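Local coordinates for magnesium transporter, putative (Shewanella oneidensis MR-1, PDB 3KXR), which probably transports magnesium or related cations across the membrane as part of a longer protein, this chain carrying its paired CBS domains and part of the MgtE N domain, at residues 136-150 / 162-175. Sequence-based numbering, arbitrary orientation.
Sequences LDAAEAIEHSREIEL and RVTLRAATALVREH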
loop_
_atom_site.group_PDB
_atom_site.type_symbol
_atom_site.label_atom_id
_atom_site.label_comp_id
_atom_site.label_asym_id
_atom_site.label_seq_id
_atom_site.Cartn_x
_atom_site.Cartn_y
_atom_site.Cartn_z
ATOM N N LEU A 136 28.557 -18.120 2.923
ATOM C CA LEU A 136 29.693 -18.279 3.825
ATOM C C LEU A 136 30.874 -17.376 3.453
ATOM O O LEU A 136 31.578 -16.921 4.338
ATOM C CB LEU A 136 30.117 -19.743 3.874
ATOM C CG LEU A 136 31.053 -20.240 4.981
ATOM C CD1 LEU A 136 31.001 -21.787 5.029
ATOM C CD2 LEU A 136 32.549 -19.792 4.820
ATOM N N ASP A 137 31.094 -17.106 2.171
ATOM C CA ASP A 137 32.110 -16.136 1.808
ATOM C C ASP A 137 31.690 -14.743 2.259
ATOM O O ASP A 137 32.519 -13.957 2.671
ATOM C CB ASP A 137 32.387 -16.124 0.314
ATOM C CG ASP A 137 33.151 -17.343 -0.154
ATOM O OD1 ASP A 137 33.607 -18.158 0.690
ATOM O OD2 ASP A 137 33.278 -17.497 -1.395
ATOM N N ALA A 138 30.404 -14.434 2.188
ATOM C CA ALA A 138 29.894 -13.163 2.696
ATOM C C ALA A 138 30.124 -13.043 4.183
ATOM O O ALA A 138 30.634 -12.039 4.651
ATOM C CB ALA A 138 28.429 -13.031 2.419
ATOM N N ALA A 139 29.729 -14.057 4.928
ATOM C CA ALA A 139 29.880 -14.041 6.378
ATOM C C ALA A 139 31.354 -13.897 6.768
ATOM O O ALA A 139 31.691 -13.110 7.655
ATOM C CB ALA A 139 29.263 -15.325 7.004
ATOM N N GLU A 140 32.236 -14.617 6.085
ATOM C CA GLU A 140 33.664 -14.484 6.354
ATOM C C GLU A 140 34.183 -13.069 6.122
ATOM O O GLU A 140 34.984 -12.544 6.910
ATOM C CB GLU A 140 34.478 -15.441 5.489
ATOM C CG GLU A 140 34.851 -16.686 6.227
ATOM C CD GLU A 140 35.809 -17.556 5.444
ATOM O OE1 GLU A 140 37.047 -17.450 5.693
ATOM O OE2 GLU A 140 35.306 -18.333 4.583
ATOM N N ALA A 141 33.739 -12.483 5.013
ATOM C CA ALA A 141 34.226 -11.194 4.575
ATOM C C ALA A 141 33.882 -10.133 5.610
ATOM O O ALA A 141 34.714 -9.288 5.890
ATOM C CB ALA A 141 33.678 -10.833 3.191
ATOM N N ILE A 142 32.674 -10.200 6.182
ATOM C CA ILE A 142 32.249 -9.240 7.231
ATOM C C ILE A 142 32.919 -9.581 8.556
ATOM O O ILE A 142 33.473 -8.704 9.214
ATOM C CB ILE A 142 30.706 -9.180 7.468
ATOM C CG1 ILE A 142 29.951 -9.048 6.159
ATOM C CG2 ILE A 142 30.326 -7.950 8.301
ATOM C CD1 ILE A 142 28.402 -9.122 6.286
ATOM N N GLU A 143 32.897 -10.855 8.927
ATOM C CA GLU A 143 33.435 -11.272 10.208
ATOM C C GLU A 143 34.908 -10.967 10.351
ATOM O O GLU A 143 35.315 -10.458 11.383
ATOM C CB GLU A 143 33.217 -12.769 10.462
ATOM C CG GLU A 143 33.591 -13.200 11.909
ATOM C CD GLU A 143 33.696 -14.711 12.140
ATOM O OE1 GLU A 143 33.121 -15.510 11.348
ATOM O OE2 GLU A 143 34.334 -15.080 13.159
ATOM N N HIS A 144 35.713 -11.289 9.343
ATOM C CA HIS A 144 37.164 -11.070 9.448
ATOM C C HIS A 144 37.572 -9.755 8.833
ATOM O O HIS A 144 38.408 -9.703 7.971
ATOM C CB HIS A 144 37.930 -12.207 8.795
ATOM C CG HIS A 144 37.603 -13.535 9.383
ATOM N ND1 HIS A 144 37.931 -13.870 10.678
ATOM C CD2 HIS A 144 36.943 -14.601 8.872
ATOM C CE1 HIS A 144 37.507 -15.094 10.937
ATOM N NE2 HIS A 144 36.901 -15.559 9.858
ATOM N N SER A 145 36.960 -8.689 9.289
ATOM C CA SER A 145 37.298 -7.359 8.829
ATOM C C SER A 145 37.088 -6.453 10.008
ATOM O O SER A 145 36.806 -6.904 11.119
ATOM C CB SER A 145 36.366 -6.939 7.704
ATOM O OG SER A 145 35.080 -6.660 8.229
ATOM N N ARG A 146 37.186 -5.163 9.776
ATOM C CA ARG A 146 36.929 -4.231 10.867
ATOM C C ARG A 146 35.564 -3.565 10.669
ATOM O O ARG A 146 35.212 -2.638 11.368
ATOM C CB ARG A 146 38.101 -3.273 11.051
ATOM C CG ARG A 146 38.750 -2.765 9.768
ATOM C CD ARG A 146 37.994 -1.550 9.212
ATOM N NE ARG A 146 37.967 -0.413 10.153
ATOM C CZ ARG A 146 38.817 0.622 10.152
ATOM N NH1 ARG A 146 38.669 1.589 11.060
ATOM N NH2 ARG A 146 39.811 0.713 9.261
ATOM N N GLU A 147 34.776 -4.124 9.762
ATOM C CA GLU A 147 33.443 -3.610 9.426
ATOM C C GLU A 147 32.319 -4.315 10.172
ATOM O O GLU A 147 32.419 -5.500 10.510
ATOM C CB GLU A 147 33.148 -3.813 7.942
ATOM C CG GLU A 147 34.279 -3.515 6.950
ATOM C CD GLU A 147 34.757 -2.083 6.993
ATOM O OE1 GLU A 147 34.068 -1.214 7.594
ATOM O OE2 GLU A 147 35.844 -1.823 6.442
ATOM N N ILE A 148 31.233 -3.593 10.399
ATOM C CA ILE A 148 30.038 -4.214 10.934
ATOM C C ILE A 148 28.923 -4.292 9.874
ATOM O O ILE A 148 27.806 -4.762 10.145
ATOM C CB ILE A 148 29.578 -3.532 12.268
ATOM C CG1 ILE A 148 29.227 -2.045 12.093
ATOM C CG2 ILE A 148 30.671 -3.687 13.317
ATOM C CD1 ILE A 148 28.557 -1.347 13.404
ATOM N N GLU A 149 29.237 -3.872 8.655
ATOM C CA GLU A 149 28.306 -4.021 7.558
ATOM C C GLU A 149 29.093 -3.918 6.294
ATOM O O GLU A 149 30.127 -3.246 6.259
ATOM C CB GLU A 149 27.274 -2.890 7.592
ATOM C CG GLU A 149 27.907 -1.496 7.446
ATOM C CD GLU A 149 26.957 -0.316 7.689
ATOM O OE1 GLU A 149 25.828 -0.304 7.138
ATOM O OE2 GLU A 149 27.381 0.625 8.401
ATOM N N LEU A 150 28.595 -4.528 5.237
ATOM C CA LEU A 150 29.191 -4.300 3.931
ATOM C C LEU A 150 28.110 -4.010 2.897
ATOM O O LEU A 150 27.030 -4.597 2.948
ATOM C CB LEU A 150 29.984 -5.520 3.479
ATOM C CG LEU A 150 31.363 -5.788 4.099
ATOM C CD1 LEU A 150 31.942 -7.118 3.558
ATOM C CD2 LEU A 150 32.309 -4.613 3.823
ATOM N N ARG A 162 22.707 -3.709 1.846
ATOM C CA ARG A 162 23.846 -4.077 2.680
ATOM C C ARG A 162 23.588 -5.381 3.413
ATOM O O ARG A 162 22.447 -5.810 3.527
ATOM C CB ARG A 162 24.102 -2.982 3.699
ATOM C CG ARG A 162 23.124 -3.004 4.833
ATOM C CD ARG A 162 23.226 -1.783 5.697
ATOM N NE ARG A 162 22.253 -1.862 6.771
ATOM C CZ ARG A 162 22.486 -1.743 8.080
ATOM N NH1 ARG A 162 23.699 -1.517 8.583
ATOM N NH2 ARG A 162 21.475 -1.861 8.913
ATOM N N VAL A 163 24.661 -5.980 3.919
ATOM C CA VAL A 163 24.551 -7.086 4.834
ATOM C C VAL A 163 25.256 -6.758 6.114
ATOM O O VAL A 163 26.341 -6.235 6.081
ATOM C CB VAL A 163 25.206 -8.297 4.260
ATOM C CG1 VAL A 163 25.149 -9.423 5.292
ATOM C CG2 VAL A 163 24.457 -8.695 3.010
ATOM N N THR A 164 24.652 -7.065 7.241
ATOM C CA THR A 164 25.229 -6.689 8.514
ATOM C C THR A 164 26.006 -7.818 9.197
ATOM O O THR A 164 25.835 -8.979 8.882
ATOM C CB THR A 164 24.163 -6.261 9.477
ATOM O OG1 THR A 164 23.309 -7.374 9.706
ATOM C CG2 THR A 164 23.345 -5.086 8.951
ATOM N N LEU A 165 26.849 -7.459 10.152
ATOM C CA LEU A 165 27.526 -8.450 10.960
ATOM C C LEU A 165 26.527 -9.365 11.677
ATOM O O LEU A 165 26.709 -10.560 11.725
ATOM C CB LEU A 165 28.455 -7.782 11.975
ATOM C CG LEU A 165 29.218 -8.761 12.865
ATOM C CD1 LEU A 165 30.013 -9.821 12.078
ATOM C CD2 LEU A 165 30.131 -7.983 13.708
ATOM N N ARG A 166 25.466 -8.792 12.211
ATOM C CA ARG A 166 24.389 -9.575 12.829
ATOM C C ARG A 166 23.794 -10.628 11.897
ATOM O O ARG A 166 23.602 -11.765 12.303
ATOM C CB ARG A 166 23.263 -8.659 13.311
ATOM C CG ARG A 166 22.388 -9.312 14.367
ATOM C CD ARG A 166 21.280 -8.377 14.825
ATOM N NE ARG A 166 21.796 -7.108 15.314
ATOM C CZ ARG A 166 22.382 -6.934 16.496
ATOM N NH1 ARG A 166 22.828 -5.730 16.841
ATOM N NH2 ARG A 166 22.529 -7.952 17.332
ATOM N N ALA A 167 23.508 -10.242 10.655
ATOM C CA ALA A 167 22.982 -11.186 9.668
ATOM C C ALA A 167 24.019 -12.275 9.395
ATOM O O ALA A 167 23.684 -13.445 9.289
ATOM C CB ALA A 167 22.587 -10.473 8.385
ATOM N N ALA A 168 25.288 -11.905 9.301
ATOM C CA ALA A 168 26.330 -12.908 9.048
ATOM C C ALA A 168 26.344 -13.968 10.142
ATOM O O ALA A 168 26.594 -15.147 9.876
ATOM C CB ALA A 168 27.696 -12.256 8.949
ATOM N N THR A 169 26.101 -13.542 11.375
ATOM C CA THR A 169 26.090 -14.473 12.480
ATOM C C THR A 169 24.981 -15.485 12.261
ATOM O O THR A 169 25.199 -16.684 12.366
ATOM C CB THR A 169 25.846 -13.775 13.811
ATOM O OG1 THR A 169 26.790 -12.704 13.976
ATOM C CG2 THR A 169 25.950 -14.801 14.963
ATOM N N ALA A 170 23.790 -14.989 11.936
ATOM C CA ALA A 170 22.667 -15.860 11.605
ATOM C C ALA A 170 23.064 -16.868 10.524
ATOM O O ALA A 170 23.005 -18.046 10.773
ATOM C CB ALA A 170 21.435 -15.048 11.186
ATOM N N LEU A 171 23.494 -16.407 9.353
ATOM C CA LEU A 171 23.953 -17.293 8.249
ATOM C C LEU A 171 24.881 -18.428 8.674
ATOM O O LEU A 171 24.680 -19.598 8.310
ATOM C CB LEU A 171 24.709 -16.483 7.199
ATOM C CG LEU A 171 23.893 -15.431 6.457
ATOM C CD1 LEU A 171 24.795 -14.647 5.474
ATOM C CD2 LEU A 171 22.647 -16.078 5.769
ATOM N N VAL A 172 25.912 -18.067 9.429
ATOM C CA VAL A 172 26.837 -19.050 9.977
ATOM C C VAL A 172 26.084 -20.124 10.806
ATOM O O VAL A 172 26.086 -21.297 10.431
ATOM C CB VAL A 172 27.925 -18.368 10.832
ATOM C CG1 VAL A 172 28.683 -19.405 11.647
ATOM C CG2 VAL A 172 28.869 -17.557 9.960
ATOM N N ARG A 173 25.436 -19.698 11.901
ATOM C CA ARG A 173 24.585 -20.545 12.810
ATOM C C ARG A 173 23.529 -21.421 12.085
ATOM O O ARG A 173 23.244 -22.551 12.531
ATOM C CB ARG A 173 23.911 -19.637 13.887
ATOM C CG ARG A 173 22.882 -20.276 14.844
ATOM C CD ARG A 173 22.493 -19.293 15.955
ATOM N NE ARG A 173 21.842 -18.093 15.439
ATOM N N GLU A 174 22.976 -20.891 10.985
ATOM C CA GLU A 174 22.121 -21.642 10.049
ATOM C C GLU A 174 22.881 -22.791 9.391
ATOM O O GLU A 174 22.450 -23.950 9.410
ATOM C CB GLU A 174 21.583 -20.729 8.930
ATOM C CG GLU A 174 20.060 -20.487 8.952
ATOM C CD GLU A 174 19.644 -19.224 9.709
ATOM O OE1 GLU A 174 19.350 -18.200 9.049
ATOM O OE2 GLU A 174 19.603 -19.255 10.958
ATOM N N HIS A 175 24.008 -22.445 8.789
ATOM C CA HIS A 175 24.879 -23.409 8.108
ATOM C C HIS A 175 25.640 -24.393 9.073
ATOM O O HIS A 175 26.274 -25.328 8.604
ATOM C CB HIS A 175 25.814 -22.595 7.198
ATOM C CG HIS A 175 26.913 -23.381 6.563
ATOM N ND1 HIS A 175 27.870 -24.059 7.296
ATOM C CD2 HIS A 175 27.249 -23.540 5.262
ATOM C CE1 HIS A 175 28.729 -24.628 6.471
ATOM N NE2 HIS A 175 28.376 -24.327 5.231
#
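Glu149 and Arg162 both turn CG in between their own backbone N and carbonyl carbon (chi1 61° and 76°), and from there extended chains carry carboxylate and guanidinium together. The resulting salt bridge, Arg162 NH1 to Glu149 OE1 at 2.8 Å, reaches the oxygen from above the carboxylate plane, with the two flat groups 64° apart. Thr164 CG2 packs over one guanidinium face; Glu149 OE2 accepts from Asn88, Asp89 and Asn90, and Arg162 NH2 donates to Asp86 O, so hydrogen bonds grip both buried partners. Beside them the strands run antiparallel: Leu150 and Val163 form a hydrogen-bonded pair, Leu150 N to Val163 O at 3.0 Å and Val163 N to Leu150 O at 2.9 Å. Glu149 and Thr164 make the next, non-hydrogen-bonded pair. Ile148 O then accepts from the backbone N of Leu165, the first helical residue, and Thr164 OG1 N-caps that helix by accepting from Ala167 N.

On the side of the hairpin bearing Val163, Ile142 pushes CD1 against Val163 CG1 at 3.4 Å, while its CG2 meets Leu165. Further along, small residues bring the helices close: Ala139 CB lies 4.0 Å from Ala168 CB and also touches Val172 CG2. Leu136 CD1 finishes the row over the face of the His175 ring, 4.0 Å from its centroid.

The axes of segments 136-143 and 165-175 come within 9.0 Å. In the second CBS domain's beta-alpha-beta-beta-alpha unit, helices 135-143 and 165-176 thus pack beside hairpin 149-153/159-164, whose first strand pairs in parallel with strand 129-130.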